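Local coordinates for protein porin (Pseudomonas aeruginosa, PDB 3T24) that probably forms a carboxylate-selective beta-barrel channel through which small solutes diffuse across the bacterial outer membrane, at residues Thr172-Gly177 with Tyr287-Asp292; Arg179-Arg184 with Gly281-Ala286; Asn256-Ala261 with Pro293-Phe298; Lys213-Tyr218 with Thr247-Ser252; Leu122-Pro127 with Gln220-Leu225. All coordinates share one frame; numbering follows the deposited sequence.

The five contacts illustrate how a porin barrel holds inward-folding loops. Contacts 1 and 2, centres about 10 Å apart, join the loop between strands 150-161 and 192-200 to that between 270-280 and 310-319. Contact 3 lays the second loop on strand 255-267. Contact 5, its centre about 10 Å from that of contact 3, sets the loop at 122-127 on strand 218-230. Contact 4, its centre about 11 Å from that of contact 2, pairs 213-218 with 247-252; in sequence it falls between the halves of contacts 1 and 2, while contact 3 opens after contact 5 closes. Strands 205-214 to 255-267 are consecutive wall neighbours, so one patch supports three loops, consistent with a narrowed channel.

Contact 1 (Thr172-Gly177 with Tyr287-Asp292); sequences TITGGG and YINGAD
T174 and Y287 meet through both backbone and side chain, and Y287 O is the focus. The amide N of T174 reaches it at 2.9 Å. The hydroxyl OG1 of T174 donates to the same Y287 O at 2.9 Å, arriving 53° above the carbonyl plane. Two bonds therefore grip one oxygen, and a chi1 of -51° makes this possible by setting OG1 beside the backbone N of its own residue. Two residues on from Y287 and two back from T174, N289 N donates to T172 O at 2.8 Å in a nearly straight bond (178°), which completes a single bridge between I173 and I288. The N289 side chain runs alongside T172, where ND2 makes a weak bond to OG1.

Nonpolar contact comes from T174 CB, 4.0 Å above the centroid of the Y287 ring, a CH-pi approach over the face; the ring hydroxyl meanwhile bonds D303.

Waters fill in the polar links. One joins T172 N to N289 O, a second joins G175 N to N289 OD1, and a third is shared by T174 OG1, G290 N and A291 O.

On the Y287-D292 side the chain reverses in a type II turn from I288 to A291, with G290 at a positive phi. Such loop-to-loop bridging is consistent with the inward-folded loops of OprD-family porins.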
# COMPACT_ATOMS: atom_id res chain seq x y z
N THR A 172 -1.05 -12.07 -10.59
CA THR A 172 -2.28 -12.78 -10.33
C THR A 172 -3.15 -11.90 -9.46
O THR A 172 -2.81 -10.75 -9.17
CB THR A 172 -2.09 -14.16 -9.64
OG1 THR A 172 -1.37 -14.02 -8.42
CG2 THR A 172 -1.35 -15.16 -10.53
N ILE A 173 -4.27 -12.47 -9.02
CA ILE A 173 -5.20 -11.74 -8.20
C ILE A 173 -5.06 -12.22 -6.76
O ILE A 173 -4.72 -13.37 -6.50
CB ILE A 173 -6.64 -11.94 -8.69
CG1 ILE A 173 -7.54 -10.81 -8.18
CG2 ILE A 173 -7.18 -13.35 -8.24
CD1 ILE A 173 -8.98 -10.91 -8.66
N THR A 174 -5.30 -11.34 -5.81
CA THR A 174 -5.35 -11.78 -4.42
C THR A 174 -6.54 -12.72 -4.23
O THR A 174 -7.67 -12.37 -4.55
CB THR A 174 -5.49 -10.59 -3.49
OG1 THR A 174 -4.48 -9.62 -3.82
CG2 THR A 174 -5.34 -11.05 -2.01
N GLY A 175 -6.29 -13.91 -3.71
CA GLY A 175 -7.36 -14.87 -3.51
C GLY A 175 -7.44 -15.37 -2.08
O GLY A 175 -6.77 -14.84 -1.19
N GLY A 176 -8.25 -16.39 -1.84
CA GLY A 176 -8.25 -17.04 -0.54
C GLY A 176 -9.22 -16.44 0.46
O GLY A 176 -10.10 -15.68 0.07
N GLY A 177 -9.05 -16.79 1.74
CA GLY A 177 -9.97 -16.40 2.79
C GLY A 177 -11.42 -16.64 2.37
O GLY A 177 -11.74 -17.65 1.76
N TYR A 287 -7.81 -7.03 -6.22
CA TYR A 287 -6.51 -6.34 -6.32
C TYR A 287 -5.34 -7.27 -6.61
O TYR A 287 -5.39 -8.45 -6.29
CB TYR A 287 -6.22 -5.45 -5.09
CG TYR A 287 -6.13 -6.17 -3.74
CD1 TYR A 287 -4.93 -6.26 -3.06
CD2 TYR A 287 -7.26 -6.70 -3.14
CE1 TYR A 287 -4.84 -6.87 -1.82
CE2 TYR A 287 -7.19 -7.32 -1.90
CZ TYR A 287 -5.98 -7.41 -1.24
OH TYR A 287 -5.90 -8.03 -0.00
N ILE A 288 -4.30 -6.73 -7.25
CA ILE A 288 -3.15 -7.54 -7.65
C ILE A 288 -2.58 -8.29 -6.46
O ILE A 288 -2.40 -7.72 -5.38
CB ILE A 288 -2.03 -6.70 -8.38
CG1 ILE A 288 -2.56 -6.17 -9.72
CG2 ILE A 288 -0.78 -7.53 -8.64
CD1 ILE A 288 -1.93 -4.86 -10.13
N ASN A 289 -2.32 -9.57 -6.66
CA ASN A 289 -1.76 -10.39 -5.61
C ASN A 289 -0.37 -9.88 -5.22
O ASN A 289 0.50 -9.74 -6.07
CB ASN A 289 -1.68 -11.84 -6.07
CG ASN A 289 -1.22 -12.76 -4.97
OD1 ASN A 289 -1.58 -12.58 -3.82
ND2 ASN A 289 -0.39 -13.71 -5.30
N GLY A 290 -0.16 -9.59 -3.94
CA GLY A 290 1.08 -9.04 -3.47
C GLY A 290 0.95 -7.55 -3.18
O GLY A 290 1.67 -7.02 -2.34
N ALA A 291 0.03 -6.87 -3.86
CA ALA A 291 -0.12 -5.45 -3.59
C ALA A 291 -1.00 -5.25 -2.37
O ALA A 291 -1.54 -6.21 -1.84
CB ALA A 291 -0.70 -4.73 -4.79
N ASP A 292 -1.12 -3.99 -1.94
CA ASP A 292 -2.07 -3.58 -0.91
C ASP A 292 -3.37 -3.11 -1.55
O ASP A 292 -3.36 -2.39 -2.57
CB ASP A 292 -1.54 -2.37 -0.13
CG ASP A 292 -0.29 -2.68 0.67
OD1 ASP A 292 0.07 -3.87 0.77
OD2 ASP A 292 0.35 -1.73 1.18
O HOH W 1 0.68 -10.46 -8.84
O HOH W 2 -8.34 -9.76 -5.03
O HOH W 3 -2.04 -8.94 -2.07
O HOH W 4 -3.65 -14.50 -2.95

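Contact 2 (Arg179-Arg184 with Gly281-Ala286); sequences RQIVVR and GDTGFA
R179 and G284 form the first link between two long loops of the OprD-type barrel, the one leading to strand 192-200 and the one leading to strand 310-319. G284 N donates to R179 O at 2.9 Å. Beside this bond, T283 CB packs against I181 CG1 at 3.8 Å, the two side chains crossing at about a right angle, and I181 also extends CD1 to within 3.8 Å of F285 O. T283 CG2 approaches the carbonyl oxygen of Q180 at 3.5 Å. Farther along, the Q180 amide turns its NE2 toward D282. Its bond to D282 O is less certain because that oxygen is crowded in the model, and the one to D282 OD2 is weak, with amide and carboxylate planes 84° apart.

The next shell fixes these groups. N253 brackets the backbone of the first loop, meeting Q180 O and V182 N, while D255 receives the amide of D282 and N256 donates to T283 O. R179 sends its guanidinium away from G284 to a salt bridge with D303. T283 OG1 both accepts, from D255 N, and donates, to G284 O at 2.9 Å.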
# COMPACT_ATOMS: atom_id res chain seq x y z
N ARG A 179 -12.96 -14.39 0.36
CA ARG A 179 -13.11 -13.44 -0.75
C ARG A 179 -13.96 -14.08 -1.82
O ARG A 179 -14.68 -13.41 -2.56
CB ARG A 179 -11.74 -13.05 -1.36
CG ARG A 179 -10.84 -12.24 -0.43
CD ARG A 179 -9.49 -11.89 -1.06
NE ARG A 179 -8.68 -11.05 -0.16
CZ ARG A 179 -7.78 -11.56 0.66
NH1 ARG A 179 -7.57 -12.86 0.67
NH2 ARG A 179 -7.07 -10.79 1.46
N GLN A 180 -13.84 -15.39 -1.90
CA GLN A 180 -14.71 -16.13 -2.77
C GLN A 180 -14.42 -15.78 -4.26
O GLN A 180 -15.26 -15.91 -5.17
CB GLN A 180 -16.09 -15.81 -2.28
CG GLN A 180 -17.04 -15.45 -3.28
CD GLN A 180 -17.65 -16.66 -3.84
OE1 GLN A 180 -17.16 -17.77 -3.64
NE2 GLN A 180 -18.72 -16.47 -4.57
N ILE A 181 -13.19 -15.34 -4.49
CA ILE A 181 -12.70 -15.12 -5.84
C ILE A 181 -12.23 -16.42 -6.48
O ILE A 181 -11.41 -17.15 -5.94
CB ILE A 181 -11.57 -14.10 -5.87
CG1 ILE A 181 -12.14 -12.72 -5.55
CG2 ILE A 181 -10.88 -14.14 -7.21
CD1 ILE A 181 -11.11 -11.74 -5.15
N VAL A 182 -12.80 -16.73 -7.63
CA VAL A 182 -12.54 -18.00 -8.26
C VAL A 182 -12.06 -17.75 -9.68
O VAL A 182 -12.65 -17.00 -10.44
CB VAL A 182 -13.82 -18.92 -8.27
CG1 VAL A 182 -13.60 -20.12 -9.14
CG2 VAL A 182 -14.16 -19.37 -6.85
N VAL A 183 -11.00 -18.45 -10.03
CA VAL A 183 -10.28 -18.16 -11.24
C VAL A 183 -10.00 -19.46 -11.98
O VAL A 183 -9.82 -20.50 -11.35
CB VAL A 183 -8.97 -17.40 -10.82
CG1 VAL A 183 -7.72 -18.02 -11.42
CG2 VAL A 183 -9.08 -15.91 -11.10
N ARG A 184 -10.01 -19.40 -13.31
CA ARG A 184 -9.61 -20.53 -14.13
C ARG A 184 -8.28 -21.12 -13.63
O ARG A 184 -7.36 -20.39 -13.27
CB ARG A 184 -9.49 -20.10 -15.60
CG ARG A 184 -9.32 -21.25 -16.57
CD ARG A 184 -9.86 -20.90 -17.96
NE ARG A 184 -8.97 -19.99 -18.68
CZ ARG A 184 -8.15 -20.36 -19.66
NH1 ARG A 184 -8.12 -21.63 -20.05
NH2 ARG A 184 -7.38 -19.46 -20.26
N GLY A 281 -21.81 -7.90 -3.72
CA GLY A 281 -21.65 -8.62 -4.97
C GLY A 281 -21.19 -10.01 -4.63
O GLY A 281 -21.07 -10.35 -3.46
N ASP A 282 -20.88 -10.81 -5.64
CA ASP A 282 -20.57 -12.22 -5.43
C ASP A 282 -19.16 -12.52 -4.88
O ASP A 282 -18.90 -13.65 -4.47
CB ASP A 282 -20.83 -13.01 -6.72
CG ASP A 282 -20.76 -14.51 -6.52
OD1 ASP A 282 -20.20 -15.20 -7.41
OD2 ASP A 282 -21.28 -15.01 -5.49
N THR A 283 -18.27 -11.52 -4.87
CA THR A 283 -16.91 -11.72 -4.32
C THR A 283 -16.48 -10.51 -3.51
O THR A 283 -17.12 -9.46 -3.58
CB THR A 283 -15.86 -11.86 -5.43
OG1 THR A 283 -15.60 -10.57 -5.99
CG2 THR A 283 -16.33 -12.82 -6.52
N GLY A 284 -15.40 -10.64 -2.75
CA GLY A 284 -14.77 -9.48 -2.13
C GLY A 284 -13.99 -8.58 -3.12
O GLY A 284 -14.04 -8.75 -4.35
N PHE A 285 -13.27 -7.60 -2.57
CA PHE A 285 -12.49 -6.64 -3.37
C PHE A 285 -11.40 -7.26 -4.26
O PHE A 285 -10.73 -8.22 -3.87
CB PHE A 285 -11.85 -5.63 -2.43
CG PHE A 285 -11.22 -4.46 -3.12
CD1 PHE A 285 -11.99 -3.59 -3.87
CD2 PHE A 285 -9.85 -4.21 -3.01
CE1 PHE A 285 -11.41 -2.49 -4.52
CE2 PHE A 285 -9.28 -3.13 -3.62
CZ PHE A 285 -10.05 -2.26 -4.38
N ALA A 286 -11.25 -6.73 -5.47
CA ALA A 286 -10.24 -7.22 -6.42
C ALA A 286 -8.96 -6.38 -6.44
O ALA A 286 -9.01 -5.16 -6.65
CB ALA A 286 -10.82 -7.29 -7.83

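Contact 3 (Asn256-Ala261 with Pro293-Phe298); sequences NKALNA and PYLVNF
The inner wall of the porin barrel receives a folded-in loop here, with N260 and A258 of strand 255-267 meeting L295 and V296. The loop arrives as a type I turn from L295 to F298, preceded by an inverse gamma turn centred on Y294. One hydrogen bond joins the two segments: V296 N donates to N260 OD1 at 3.1 Å, tilted 23° from the plane of the side-chain carbonyl. A chi1 of 63° places N260 CG between its own backbone N and carbonyl carbon, and ND2 turns back toward A258 O, so the oxygen is held by V296 N and the nitrogen only weakly by A258 O.

Apolar atoms close around it. L295 crosses N260 at about a right angle and brings CD2 to 3.9 Å from ND2, while the same methyl lies 4.3 Å from A258 CB. From within the turn itself, V296 O accepts from Q313 NE2 and N297 N donates to Q277 OE1, tying the loop to more of the wall. V296 CG2 rests 3.6 Å from N260 CB and 3.7 Å from A261 O.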
# COMPACT_ATOMS: atom_id res chain seq x y z
N ASN A 256 -17.79 -7.22 -7.66
CA ASN A 256 -17.67 -6.55 -6.38
C ASN A 256 -17.92 -5.07 -6.45
O ASN A 256 -17.50 -4.39 -7.39
CB ASN A 256 -16.27 -6.82 -5.78
CG ASN A 256 -16.00 -6.01 -4.51
OD1 ASN A 256 -15.31 -4.98 -4.53
ND2 ASN A 256 -16.49 -6.50 -3.39
N LYS A 257 -18.61 -4.57 -5.43
CA LYS A 257 -18.65 -3.14 -5.20
C LYS A 257 -18.08 -2.89 -3.81
O LYS A 257 -18.38 -3.63 -2.87
CB LYS A 257 -20.08 -2.61 -5.32
CG LYS A 257 -20.83 -3.18 -6.51
CD LYS A 257 -22.18 -2.52 -6.71
CE LYS A 257 -22.91 -3.08 -7.93
NZ LYS A 257 -23.22 -4.54 -7.78
N ALA A 258 -17.25 -1.88 -3.69
CA ALA A 258 -16.59 -1.60 -2.43
C ALA A 258 -16.82 -0.16 -2.05
O ALA A 258 -16.17 0.73 -2.59
CB ALA A 258 -15.11 -1.89 -2.54
N LEU A 259 -17.74 0.07 -1.13
CA LEU A 259 -17.91 1.41 -0.59
C LEU A 259 -17.08 1.50 0.67
O LEU A 259 -17.19 0.66 1.57
CB LEU A 259 -19.38 1.70 -0.29
CG LEU A 259 -19.74 3.06 0.32
CD1 LEU A 259 -19.23 4.25 -0.52
CD2 LEU A 259 -21.26 3.18 0.59
N ASN A 260 -16.22 2.50 0.73
CA ASN A 260 -15.37 2.68 1.90
C ASN A 260 -14.99 4.14 2.07
O ASN A 260 -14.59 4.81 1.13
CB ASN A 260 -14.15 1.74 1.88
CG ASN A 260 -13.22 1.99 0.71
OD1 ASN A 260 -12.06 2.33 0.90
ND2 ASN A 260 -13.71 1.78 -0.51
N ALA A 261 -15.15 4.63 3.29
CA ALA A 261 -14.95 6.02 3.60
C ALA A 261 -14.34 6.19 4.98
O ALA A 261 -14.62 5.42 5.90
CB ALA A 261 -16.27 6.76 3.51
N PRO A 293 -4.51 -3.45 -0.92
CA PRO A 293 -5.74 -2.95 -1.51
C PRO A 293 -5.93 -1.55 -1.00
O PRO A 293 -5.71 -1.29 0.17
CB PRO A 293 -6.80 -3.86 -0.90
CG PRO A 293 -6.27 -4.12 0.49
CD PRO A 293 -4.74 -4.07 0.40
N TYR A 294 -6.35 -0.65 -1.87
CA TYR A 294 -6.65 0.68 -1.44
C TYR A 294 -8.01 0.71 -0.76
O TYR A 294 -9.01 1.06 -1.38
CB TYR A 294 -6.61 1.58 -2.67
CG TYR A 294 -6.65 3.05 -2.35
CD1 TYR A 294 -5.70 3.63 -1.50
CD2 TYR A 294 -7.63 3.87 -2.92
CE1 TYR A 294 -5.74 4.99 -1.21
CE2 TYR A 294 -7.66 5.23 -2.64
CZ TYR A 294 -6.73 5.79 -1.79
OH TYR A 294 -6.79 7.14 -1.52
N LEU A 295 -8.05 0.35 0.52
CA LEU A 295 -9.29 0.27 1.30
C LEU A 295 -9.08 0.87 2.69
O LEU A 295 -8.09 0.59 3.35
CB LEU A 295 -9.74 -1.20 1.45
CG LEU A 295 -10.09 -1.96 0.16
CD1 LEU A 295 -10.23 -3.48 0.40
CD2 LEU A 295 -11.36 -1.39 -0.50
N VAL A 296 -10.02 1.68 3.16
CA VAL A 296 -9.83 2.36 4.44
C VAL A 296 -9.69 1.43 5.64
O VAL A 296 -9.08 1.80 6.64
CB VAL A 296 -10.96 3.39 4.75
CG1 VAL A 296 -10.94 4.51 3.73
CG2 VAL A 296 -12.35 2.70 4.83
N ASN A 297 -10.25 0.23 5.57
CA ASN A 297 -10.13 -0.69 6.71
C ASN A 297 -9.13 -1.81 6.51
O ASN A 297 -9.08 -2.77 7.28
CB ASN A 297 -11.49 -1.26 7.10
CG ASN A 297 -12.39 -0.21 7.67
OD1 ASN A 297 -11.93 0.88 8.06
ND2 ASN A 297 -13.70 -0.52 7.73
N PHE A 298 -8.32 -1.67 5.47
CA PHE A 298 -7.17 -2.52 5.30
C PHE A 298 -6.16 -2.08 6.34
O PHE A 298 -5.72 -0.93 6.33
CB PHE A 298 -6.61 -2.33 3.89
CG PHE A 298 -5.20 -2.82 3.73
CD1 PHE A 298 -4.93 -4.18 3.78
CD2 PHE A 298 -4.15 -1.93 3.53
CE1 PHE A 298 -3.63 -4.65 3.62
CE2 PHE A 298 -2.85 -2.38 3.36
CZ PHE A 298 -2.59 -3.77 3.41

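Contact 4 (Lys213-Tyr218 with Thr247-Ser252); sequences KLDNFY and TDDGSS
Y218 and D248 pair as an antiparallel non-hydrogen-bonded pair, CA atoms 4.2 Å apart with their side chains diverging, where one chain enters strand 218-230 after its turn and the other ends strand 235-248. Weak backbone bonds follow: D249 N to F217 O and S251 N to N216 O.

D249 carries most of the side-chain contact. With CG anti to the backbone N (chi1 -166°), its carboxylate reaches across, and OD2 accepts from N216 N at 2.7 Å on the anti side. The same oxygen lies only 3.2 Å from D215 OD1, a pair of like charges. K213 is the likely compensation: its NZ makes a salt bridge to D215 OD1 at 3.2 Å and a long one to D249 OD2 at 4.0 Å, forming a small ionic network. S252 OG also bonds F217 O, although the modelled separation is doubtfully short.

Within its own segment, D248 OD1 accepts from G250 N at 2.9 Å, an Asx turn just where strand 235-248 ends. This is the joining of two neighbouring hairpin ends at one rim of an antiparallel beta-barrel.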
# COMPACT_ATOMS: atom_id res chain seq x y z
N LYS A 213 -7.28 -2.69 -15.36
CA LYS A 213 -7.65 -3.99 -15.87
C LYS A 213 -6.51 -4.99 -15.81
O LYS A 213 -5.51 -4.86 -16.51
CB LYS A 213 -8.18 -3.88 -17.31
CG LYS A 213 -8.65 -5.21 -17.88
CD LYS A 213 -9.01 -5.07 -19.35
CE LYS A 213 -8.51 -6.26 -20.11
NZ LYS A 213 -8.44 -5.98 -21.56
N LEU A 214 -6.65 -6.00 -14.97
CA LEU A 214 -5.71 -7.11 -14.97
C LEU A 214 -6.23 -8.12 -16.00
O LEU A 214 -7.23 -8.80 -15.77
CB LEU A 214 -5.59 -7.74 -13.59
CG LEU A 214 -4.55 -8.85 -13.44
CD1 LEU A 214 -3.11 -8.34 -13.78
CD2 LEU A 214 -4.60 -9.49 -12.04
N ASP A 215 -5.55 -8.20 -17.14
CA ASP A 215 -6.12 -8.94 -18.26
C ASP A 215 -6.56 -10.34 -17.84
O ASP A 215 -5.81 -11.07 -17.16
CB ASP A 215 -5.13 -8.98 -19.43
CG ASP A 215 -5.81 -9.22 -20.76
OD1 ASP A 215 -6.96 -8.76 -20.96
OD2 ASP A 215 -5.20 -9.88 -21.61
N ASN A 216 -7.78 -10.69 -18.25
CA ASN A 216 -8.42 -11.98 -17.94
C ASN A 216 -8.93 -12.15 -16.51
O ASN A 216 -9.75 -13.04 -16.23
CB ASN A 216 -7.54 -13.17 -18.37
CG ASN A 216 -7.29 -13.17 -19.88
OD1 ASN A 216 -8.19 -12.90 -20.68
ND2 ASN A 216 -6.05 -13.43 -20.27
N PHE A 217 -8.49 -11.28 -15.60
CA PHE A 217 -8.93 -11.35 -14.22
C PHE A 217 -10.11 -10.45 -13.91
O PHE A 217 -11.17 -10.94 -13.53
CB PHE A 217 -7.77 -11.05 -13.26
CG PHE A 217 -6.78 -12.16 -13.16
CD1 PHE A 217 -6.87 -13.09 -12.13
CD2 PHE A 217 -5.77 -12.30 -14.11
CE1 PHE A 217 -5.96 -14.11 -12.03
CE2 PHE A 217 -4.86 -13.33 -14.02
CZ PHE A 217 -4.95 -14.24 -12.97
N TYR A 218 -9.93 -9.14 -14.08
CA TYR A 218 -10.94 -8.17 -13.70
C TYR A 218 -10.74 -6.80 -14.31
O TYR A 218 -9.62 -6.43 -14.74
CB TYR A 218 -10.99 -8.03 -12.16
CG TYR A 218 -9.77 -7.33 -11.54
CD1 TYR A 218 -9.73 -5.95 -11.41
CD2 TYR A 218 -8.67 -8.07 -11.10
CE1 TYR A 218 -8.65 -5.32 -10.85
CE2 TYR A 218 -7.58 -7.44 -10.51
CZ TYR A 218 -7.58 -6.07 -10.41
OH TYR A 218 -6.51 -5.44 -9.83
N THR A 247 -15.28 -6.04 -11.89
CA THR A 247 -16.08 -6.92 -12.71
C THR A 247 -15.10 -7.90 -13.36
O THR A 247 -13.91 -7.62 -13.46
CB THR A 247 -16.83 -6.07 -13.75
OG1 THR A 247 -18.20 -6.43 -13.75
CG2 THR A 247 -16.25 -6.22 -15.14
N ASP A 248 -15.58 -9.06 -13.78
CA ASP A 248 -14.64 -10.06 -14.27
C ASP A 248 -14.18 -9.77 -15.71
O ASP A 248 -14.78 -8.96 -16.40
CB ASP A 248 -15.27 -11.44 -14.19
CG ASP A 248 -16.22 -11.69 -15.31
OD1 ASP A 248 -15.74 -12.12 -16.38
OD2 ASP A 248 -17.42 -11.42 -15.12
N ASP A 249 -13.11 -10.42 -16.15
CA ASP A 249 -12.59 -10.21 -17.51
C ASP A 249 -12.50 -11.52 -18.31
O ASP A 249 -11.57 -11.73 -19.08
CB ASP A 249 -11.22 -9.50 -17.49
CG ASP A 249 -10.81 -8.97 -18.87
OD1 ASP A 249 -11.72 -8.52 -19.60
OD2 ASP A 249 -9.61 -9.00 -19.22
N GLY A 250 -13.47 -12.41 -18.10
CA GLY A 250 -13.58 -13.61 -18.90
C GLY A 250 -13.14 -14.90 -18.23
O GLY A 250 -13.59 -15.97 -18.58
N SER A 251 -12.25 -14.83 -17.25
CA SER A 251 -11.71 -16.07 -16.71
C SER A 251 -11.72 -16.11 -15.19
O SER A 251 -11.07 -16.96 -14.61
CB SER A 251 -10.31 -16.35 -17.25
OG SER A 251 -10.32 -16.55 -18.66
N SER A 252 -12.47 -15.19 -14.57
CA SER A 252 -12.74 -15.24 -13.13
C SER A 252 -14.22 -15.05 -12.85
O SER A 252 -15.01 -14.98 -13.77
CB SER A 252 -11.97 -14.14 -12.39
OG SER A 252 -12.54 -12.88 -12.68

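Contact 5 (Leu122-Pro127 with Gln220-Leu225); sequences LPVIMP and QHYLGL
A largely apolar contact between a loop turn and the inward side of the barrel wall brings P123 and V124 against Q220 and Y222 of strand 218-230. No direct hydrogen bond links the segments. P123 places CB over one face of the Y222 ring, 4.1 Å from the centroid and 22° off the normal, a CH-pi contact displaced toward the rim and nearest CG at 3.8 Å. The carbonyl oxygen of the same proline lies 3.8 Å from Y222 CD1.

V124 slides past Q220 and Y222 in the opposite sense to each. Its CG1 is 3.4 Å from Q220 OE1 and 4.0 Å from Y222 CB, so a single methyl serves both partners. The glutamine is stretched out, CG anti to the backbone N (chi1 -178°) and the chain extended beyond it, which carries its amide inward. Its NE2 bonds S246 OG and A286 O, which fixes the amide, while OE1 lies at the edge of the Y222 ring. A water sits 2.8 Å from V124 O and 3.1 Å from Q220 OE1 and may bridge them, although other acceptors compete for its protons.

The turn itself is type I, from L122 to I125, closed by backbone bonds in both directions between those two residues. H221 and L223 point away from the loop, and L223 touches a bound detergent. The alternation suits a porin strand, with one face toward lipid and the other supporting an inward-folded loop.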
# COMPACT_ATOMS: atom_id res chain seq x y z
N LEU A 122 -1.53 4.40 -6.94
CA LEU A 122 -2.83 4.73 -7.49
C LEU A 122 -3.95 3.94 -6.80
O LEU A 122 -3.71 2.86 -6.27
CB LEU A 122 -2.84 4.45 -8.98
CG LEU A 122 -1.87 5.29 -9.82
CD1 LEU A 122 -1.69 4.62 -11.18
CD2 LEU A 122 -2.32 6.78 -9.97
N PRO A 123 -5.19 4.47 -6.82
CA PRO A 123 -6.27 3.72 -6.18
C PRO A 123 -6.42 2.32 -6.72
O PRO A 123 -6.85 1.44 -5.99
CB PRO A 123 -7.51 4.56 -6.49
CG PRO A 123 -6.96 5.98 -6.53
CD PRO A 123 -5.61 5.83 -7.21
N VAL A 124 -6.03 2.10 -7.98
CA VAL A 124 -6.14 0.76 -8.54
C VAL A 124 -4.87 -0.07 -8.48
O VAL A 124 -4.85 -1.19 -8.98
CB VAL A 124 -6.64 0.80 -9.98
CG1 VAL A 124 -8.09 1.24 -9.99
CG2 VAL A 124 -5.77 1.74 -10.80
N ILE A 125 -3.81 0.47 -7.87
CA ILE A 125 -2.57 -0.29 -7.66
C ILE A 125 -1.69 0.38 -6.59
O ILE A 125 -1.05 1.43 -6.83
CB ILE A 125 -1.78 -0.53 -8.98
CG1 ILE A 125 -0.42 -1.17 -8.72
CG2 ILE A 125 -1.54 0.77 -9.73
CD1 ILE A 125 -0.48 -2.36 -7.71
N MET A 126 -1.69 -0.21 -5.40
CA MET A 126 -0.83 0.25 -4.31
C MET A 126 0.17 -0.84 -3.97
O MET A 126 -0.15 -1.79 -3.27
CB MET A 126 -1.62 0.65 -3.06
CG MET A 126 -2.55 1.81 -3.28
SD MET A 126 -1.70 3.40 -3.28
CE MET A 126 -1.03 3.39 -1.62
N PRO A 127 1.39 -0.70 -4.50
CA PRO A 127 2.45 -1.69 -4.36
C PRO A 127 2.78 -1.89 -2.89
O PRO A 127 2.81 -0.92 -2.14
CB PRO A 127 3.62 -1.04 -5.10
CG PRO A 127 2.97 -0.09 -6.07
CD PRO A 127 1.80 0.46 -5.32
N GLN A 220 -11.80 -2.73 -13.14
CA GLN A 220 -12.20 -2.02 -11.95
C GLN A 220 -12.26 -0.53 -12.25
O GLN A 220 -11.37 0.02 -12.91
CB GLN A 220 -11.21 -2.29 -10.84
CG GLN A 220 -11.52 -1.64 -9.50
CD GLN A 220 -10.51 -2.05 -8.44
OE1 GLN A 220 -9.50 -1.38 -8.25
NE2 GLN A 220 -10.76 -3.18 -7.78
N HIS A 221 -13.34 0.10 -11.79
CA HIS A 221 -13.50 1.55 -11.84
C HIS A 221 -13.48 2.03 -10.39
O HIS A 221 -14.23 1.52 -9.55
CB HIS A 221 -14.83 1.95 -12.51
CG HIS A 221 -14.93 1.49 -13.93
ND1 HIS A 221 -14.84 2.36 -15.00
CD2 HIS A 221 -15.07 0.26 -14.46
CE1 HIS A 221 -14.94 1.68 -16.13
NE2 HIS A 221 -15.08 0.41 -15.83
N TYR A 222 -12.60 2.98 -10.10
CA TYR A 222 -12.48 3.49 -8.75
C TYR A 222 -12.84 4.96 -8.74
O TYR A 222 -12.24 5.75 -9.48
CB TYR A 222 -11.05 3.32 -8.24
CG TYR A 222 -10.99 2.95 -6.79
CD1 TYR A 222 -10.58 1.66 -6.39
CD2 TYR A 222 -11.36 3.86 -5.81
CE1 TYR A 222 -10.54 1.31 -5.05
CE2 TYR A 222 -11.34 3.51 -4.47
CZ TYR A 222 -10.93 2.23 -4.09
OH TYR A 222 -10.90 1.88 -2.76
N LEU A 223 -13.81 5.35 -7.93
CA LEU A 223 -14.12 6.76 -7.79
C LEU A 223 -13.70 7.26 -6.42
O LEU A 223 -13.85 6.55 -5.43
CB LEU A 223 -15.60 7.04 -8.01
CG LEU A 223 -16.16 7.05 -9.44
CD1 LEU A 223 -16.10 5.67 -10.04
CD2 LEU A 223 -17.60 7.56 -9.43
N GLY A 224 -13.17 8.46 -6.37
CA GLY A 224 -12.74 9.04 -5.12
C GLY A 224 -13.14 10.49 -4.98
O GLY A 224 -13.34 11.20 -5.97
N LEU A 225 -13.27 10.91 -3.73
CA LEU A 225 -13.63 12.27 -3.37
C LEU A 225 -12.91 12.50 -2.06
O LEU A 225 -13.14 11.79 -1.09
CB LEU A 225 -15.15 12.38 -3.19
CG LEU A 225 -15.91 13.59 -2.61
CD1 LEU A 225 -15.25 14.19 -1.35
CD2 LEU A 225 -16.18 14.67 -3.66
O HOH W 5 -7.07 -2.81 -9.49